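Local coordinates for protein PHB depolymerase (Penicillium funiculosum, PDB 2D81) that hydrolyses the ester bonds of polyhydroxybutyrate as a depolymerase of alpha/beta hydrolase fold, and here holds a trimer of the substrate's (R)-3-hydroxybutyrate units, at residues A[12-26]-A[36-50]. Sequence-based numbering, arbitrary orientation.
Sequences SVSVSGLASGGYMAA and FNVGFGVFAGGPYDC
Tyr23 lies with one ring face against the glycine-rich chain 45-46, the closest side-chain packing between helix 20-26 and the loop after strand 39-43. Its chi1 of -91°, off the usual staggered values, puts that face against Gly45 and Gly46. From CB outward, CG meets Gly46 N; CD1 meets Gly46 O; CD2 lies by Gly46 N and Gly45 CA; Tyr23 CE1 sits 3.2 Å from Gly46 CA and also touches Cys50 CB; CE2 faces Gly46 N, then Gly45 C; CZ rests over Gly46 CA; and OH touches Gly46 CA and hydrogen-bonds Cys59 O, beside the Cys50-Cys59 disulfide. Gly46 N stands over the ring centre, while Pro47 O comes in at the edge. With an alanine in place of Tyr23, the Gly45-Gly46 backbone is likely to lose its aromatic cover and Cys59 O its hydroxyl partner.

Strands 13-18 and 39-43 run parallel, 5° apart. At their C-terminal end Phe43 N bonds Gly17 O at 2.9 Å. Ala19 N then bonds Phe43 O at 2.8 Å. Toward the N-terminal end, Val15 CG1 fits between Phe40 CB and Phe36 CD2, placed there by a chi1 of 58°.

In this beta-alpha-beta unit, engineered Ala19 replaces what is probably the nucleophilic serine of a Gly-X-Ser-X-Gly nucleophile elbow; its side chain is about 4 Å from the bound trimer, which Ser20 touches. Near-straight backbone bonds, and glycines where a CB would strike helix 20-26 or the Tyr23 hydroxyl, together fix where this turn sits beside the ester.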
loop_
_atom_site.group_PDB
_atom_site.type_symbol
_atom_site.label_atom_id
_atom_site.label_comp_id
_atom_site.label_asym_id
_atom_site.label_seq_id
_atom_site.Cartn_x
_atom_site.Cartn_y
_atom_site.Cartn_z
ATOM N N SER A 12 12.815 -8.544 5.584
ATOM C CA SER A 12 12.630 -7.176 6.059
ATOM C C SER A 12 11.646 -6.408 5.185
ATOM O O SER A 12 11.653 -5.173 5.167
ATOM C CB SER A 12 13.969 -6.438 6.074
ATOM O OG SER A 12 14.448 -6.247 4.754
ATOM N N VAL A 13 10.803 -7.139 4.464
ATOM C CA VAL A 13 9.909 -6.532 3.480
ATOM C C VAL A 13 8.522 -6.242 4.059
ATOM O O VAL A 13 7.964 -7.043 4.816
ATOM C CB VAL A 13 9.760 -7.446 2.238
ATOM C CG1 VAL A 13 8.828 -6.802 1.220
ATOM C CG2 VAL A 13 11.131 -7.696 1.609
ATOM N N SER A 14 7.976 -5.087 3.695
ATOM C CA SER A 14 6.640 -4.686 4.125
ATOM C C SER A 14 5.999 -3.800 3.060
ATOM O O SER A 14 6.642 -3.454 2.065
ATOM C CB SER A 14 6.716 -3.926 5.454
ATOM O OG SER A 14 7.511 -2.757 5.329
ATOM N N VAL A 15 4.736 -3.434 3.272
ATOM C CA VAL A 15 3.988 -2.641 2.300
ATOM C C VAL A 15 2.914 -1.792 2.988
ATOM O O VAL A 15 2.367 -2.186 4.019
ATOM C CB VAL A 15 3.312 -3.559 1.244
ATOM C CG1 VAL A 15 2.385 -4.561 1.937
ATOM C CG2 VAL A 15 2.536 -2.723 0.237
ATOM N N SER A 16 2.628 -0.622 2.419
ATOM C CA SER A 16 1.500 0.201 2.862
ATOM C C SER A 16 0.925 0.971 1.678
ATOM O O SER A 16 1.517 0.995 0.600
ATOM C CB SER A 16 1.936 1.187 3.962
ATOM O OG SER A 16 2.754 2.230 3.459
ATOM N N GLY A 17 -0.228 1.600 1.879
ATOM C CA GLY A 17 -0.821 2.385 0.812
ATOM C C GLY A 17 -2.059 3.143 1.241
ATOM O O GLY A 17 -2.595 2.909 2.326
ATOM N N LEU A 18 -2.507 4.057 0.385
ATOM C CA LEU A 18 -3.681 4.882 0.665
ATOM C C LEU A 18 -4.873 4.463 -0.190
ATOM O O LEU A 18 -4.748 4.305 -1.404
ATOM C CB LEU A 18 -3.368 6.352 0.386
ATOM C CG LEU A 18 -4.548 7.322 0.507
ATOM C CD1 LEU A 18 -4.935 7.503 1.972
ATOM C CD2 LEU A 18 -4.161 8.655 -0.107
ATOM N N ALA A 19 -6.026 4.301 0.452
ATOM C CA ALA A 19 -7.292 4.103 -0.246
ATOM C C ALA A 19 -7.272 2.834 -1.099
ATOM O O ALA A 19 -7.167 1.731 -0.560
ATOM C CB ALA A 19 -7.606 5.324 -1.103
ATOM N N SER A 20 -7.372 2.972 -2.419
ATOM C CA SER A 20 -7.272 1.789 -3.269
ATOM C C SER A 20 -5.897 1.158 -3.065
ATOM O O SER A 20 -5.743 -0.060 -3.155
ATOM C CB SER A 20 -7.487 2.139 -4.754
ATOM O OG SER A 20 -6.466 2.987 -5.265
ATOM N N GLY A 21 -4.906 1.998 -2.774
ATOM C CA GLY A 21 -3.580 1.499 -2.449
ATOM C C GLY A 21 -3.530 0.848 -1.079
ATOM O O GLY A 21 -2.703 -0.035 -0.829
ATOM N N GLY A 22 -4.415 1.287 -0.187
ATOM C CA GLY A 22 -4.533 0.653 1.114
ATOM C C GLY A 22 -5.219 -0.696 1.005
ATOM O O GLY A 22 -4.795 -1.671 1.623
ATOM N N TYR A 23 -6.289 -0.752 0.218
ATOM C CA TYR A 23 -6.924 -2.027 -0.094
ATOM C C TYR A 23 -5.886 -2.986 -0.669
ATOM O O TYR A 23 -5.771 -4.121 -0.216
ATOM C CB TYR A 23 -8.069 -1.820 -1.096
ATOM C CG TYR A 23 -9.422 -1.580 -0.454
ATOM C CD1 TYR A 23 -10.122 -2.626 0.144
ATOM C CD2 TYR A 23 -10.004 -0.312 -0.448
ATOM C CE1 TYR A 23 -11.374 -2.421 0.729
ATOM C CE2 TYR A 23 -11.259 -0.093 0.141
ATOM C CZ TYR A 23 -11.934 -1.155 0.724
ATOM O OH TYR A 23 -13.172 -0.959 1.302
ATOM N N MET A 24 -5.125 -2.527 -1.660
ATOM C CA MET A 24 -4.097 -3.356 -2.289
ATOM C C MET A 24 -3.006 -3.774 -1.300
ATOM O O MET A 24 -2.543 -4.910 -1.331
ATOM C CB MET A 24 -3.474 -2.612 -3.482
ATOM C CG MET A 24 -2.376 -3.374 -4.232
ATOM S SD MET A 24 -2.864 -5.011 -4.841
ATOM C CE MET A 24 -3.813 -4.576 -6.307
ATOM N N ALA A 25 -2.598 -2.863 -0.418
ATOM C CA ALA A 25 -1.591 -3.202 0.583
ATOM C C ALA A 25 -2.062 -4.379 1.433
ATOM O O ALA A 25 -1.302 -5.310 1.695
ATOM C CB ALA A 25 -1.296 -1.995 1.470
ATOM N N ALA A 26 -3.319 -4.337 1.859
ATOM C CA ALA A 26 -3.886 -5.442 2.628
ATOM C C ALA A 26 -3.995 -6.707 1.781
ATOM O O ALA A 26 -3.784 -7.810 2.279
ATOM C CB ALA A 26 -5.258 -5.056 3.177
ATOM N N PHE A 36 5.674 -10.311 2.332
ATOM C CA PHE A 36 5.646 -9.131 3.186
ATOM C C PHE A 36 5.658 -9.558 4.648
ATOM O O PHE A 36 4.665 -9.441 5.367
ATOM C CB PHE A 36 4.419 -8.282 2.836
ATOM C CG PHE A 36 4.403 -7.845 1.397
ATOM C CD1 PHE A 36 3.798 -8.634 0.421
ATOM C CD2 PHE A 36 5.086 -6.698 1.001
ATOM C CE1 PHE A 36 3.879 -8.293 -0.930
ATOM C CE2 PHE A 36 5.175 -6.346 -0.348
ATOM C CZ PHE A 36 4.572 -7.148 -1.316
ATOM N N ASN A 37 6.814 -10.054 5.076
ATOM C CA ASN A 37 6.902 -10.839 6.298
ATOM C C ASN A 37 7.089 -10.038 7.579
ATOM O O ASN A 37 6.967 -10.588 8.673
ATOM C CB ASN A 37 8.019 -11.877 6.167
ATOM C CG ASN A 37 9.212 -11.355 5.403
ATOM O OD1 ASN A 37 9.745 -10.291 5.713
ATOM N ND2 ASN A 37 9.642 -12.104 4.391
ATOM N N VAL A 38 7.375 -8.744 7.462
ATOM C CA VAL A 38 7.421 -7.901 8.651
ATOM C C VAL A 38 6.011 -7.420 8.993
ATOM O O VAL A 38 5.608 -7.414 10.156
ATOM C CB VAL A 38 8.337 -6.674 8.450
ATOM C CG1 VAL A 38 8.434 -5.888 9.746
ATOM C CG2 VAL A 38 9.717 -7.122 8.008
ATOM N N GLY A 39 5.259 -7.027 7.972
ATOM C CA GLY A 39 3.895 -6.585 8.193
ATOM C C GLY A 39 3.447 -5.615 7.121
ATOM O O GLY A 39 4.082 -5.507 6.073
ATOM N N PHE A 40 2.350 -4.911 7.376
ATOM C CA PHE A 40 1.837 -3.942 6.417
ATOM C C PHE A 40 1.026 -2.828 7.065
ATOM O O PHE A 40 0.642 -2.921 8.233
ATOM C CB PHE A 40 0.989 -4.642 5.345
ATOM C CG PHE A 40 -0.135 -5.477 5.897
ATOM C CD1 PHE A 40 0.098 -6.770 6.362
ATOM C CD2 PHE A 40 -1.433 -4.975 5.937
ATOM C CE1 PHE A 40 -0.947 -7.552 6.854
ATOM C CE2 PHE A 40 -2.485 -5.747 6.428
ATOM C CZ PHE A 40 -2.242 -7.038 6.885
ATOM N N GLY A 41 0.783 -1.770 6.295
ATOM C CA GLY A 41 0.020 -0.635 6.784
ATOM C C GLY A 41 -1.069 -0.238 5.803
ATOM O O GLY A 41 -0.884 -0.316 4.586
ATOM N N VAL A 42 -2.210 0.188 6.329
ATOM C CA VAL A 42 -3.332 0.583 5.488
ATOM C C VAL A 42 -3.857 1.951 5.913
ATOM O O VAL A 42 -4.289 2.127 7.054
ATOM C CB VAL A 42 -4.485 -0.447 5.578
ATOM C CG1 VAL A 42 -5.651 -0.013 4.688
ATOM C CG2 VAL A 42 -3.984 -1.824 5.167
ATOM N N PHE A 43 -3.802 2.917 4.998
ATOM C CA PHE A 43 -4.388 4.236 5.224
ATOM C C PHE A 43 -5.716 4.342 4.477
ATOM O O PHE A 43 -5.737 4.377 3.246
ATOM C CB PHE A 43 -3.465 5.355 4.718
ATOM C CG PHE A 43 -2.124 5.417 5.406
ATOM C CD1 PHE A 43 -1.057 4.645 4.954
ATOM C CD2 PHE A 43 -1.920 6.280 6.479
ATOM C CE1 PHE A 43 0.197 4.734 5.560
ATOM C CE2 PHE A 43 -0.668 6.377 7.095
ATOM C CZ PHE A 43 0.390 5.604 6.632
ATOM N N ALA A 44 -6.815 4.392 5.224
ATOM C CA ALA A 44 -8.132 4.641 4.644
ATOM C C ALA A 44 -8.440 3.649 3.527
ATOM O O ALA A 44 -8.870 4.036 2.438
ATOM C CB ALA A 44 -8.206 6.078 4.113
ATOM N N GLY A 45 -8.207 2.371 3.810
ATOM C CA GLY A 45 -8.623 1.308 2.911
ATOM C C GLY A 45 -9.732 0.489 3.551
ATOM O O GLY A 45 -10.538 1.025 4.306
ATOM N N GLY A 46 -9.773 -0.810 3.266
ATOM C CA GLY A 46 -10.847 -1.633 3.791
ATOM C C GLY A 46 -10.547 -3.120 3.805
ATOM O O GLY A 46 -9.443 -3.542 3.448
ATOM N N PRO A 47 -11.532 -3.947 4.194
ATOM C CA PRO A 47 -11.412 -5.405 4.275
ATOM C C PRO A 47 -10.801 -6.102 3.060
ATOM O O PRO A 47 -11.111 -5.782 1.911
ATOM C CB PRO A 47 -12.849 -5.852 4.531
ATOM C CG PRO A 47 -13.405 -4.717 5.331
ATOM C CD PRO A 47 -12.895 -3.520 4.560
ATOM N N TYR A 48 -9.931 -7.066 3.336
ATOM C CA TYR A 48 -9.479 -8.006 2.325
ATOM C C TYR A 48 -10.680 -8.707 1.680
ATOM O O TYR A 48 -11.503 -9.296 2.378
ATOM C CB TYR A 48 -8.564 -9.049 2.964
ATOM C CG TYR A 48 -8.175 -10.150 2.012
ATOM C CD1 TYR A 48 -7.161 -9.960 1.070
ATOM C CD2 TYR A 48 -8.863 -11.360 2.010
ATOM C CE1 TYR A 48 -6.845 -10.950 0.147
ATOM C CE2 TYR A 48 -8.557 -12.357 1.090
ATOM C CZ TYR A 48 -7.553 -12.145 0.162
ATOM O OH TYR A 48 -7.279 -13.115 -0.767
ATOM N N ASP A 49 -10.766 -8.635 0.353
ATOM C CA ASP A 49 -11.812 -9.307 -0.427
ATOM C C ASP A 49 -13.166 -8.622 -0.241
ATOM O O ASP A 49 -14.210 -9.213 -0.514
ATOM C CB ASP A 49 -11.922 -10.790 -0.024
ATOM C CG ASP A 49 -12.488 -11.672 -1.140
ATOM O OD1 ASP A 49 -13.445 -12.434 -0.884
ATOM O OD2 ASP A 49 -11.963 -11.619 -2.271
ATOM N N CYS A 50 -13.143 -7.368 0.204
ATOM C CA CYS A 50 -14.379 -6.652 0.525
ATOM C C CYS A 50 -15.376 -6.674 -0.632
ATOM O O CYS A 50 -16.569 -6.903 -0.432
ATOM C CB CYS A 50 -14.079 -5.194 0.903
ATOM S SG CYS A 50 -15.489 -4.384 1.738
HETATM O O HOH W 1 -8.172 -5.242 1.119
#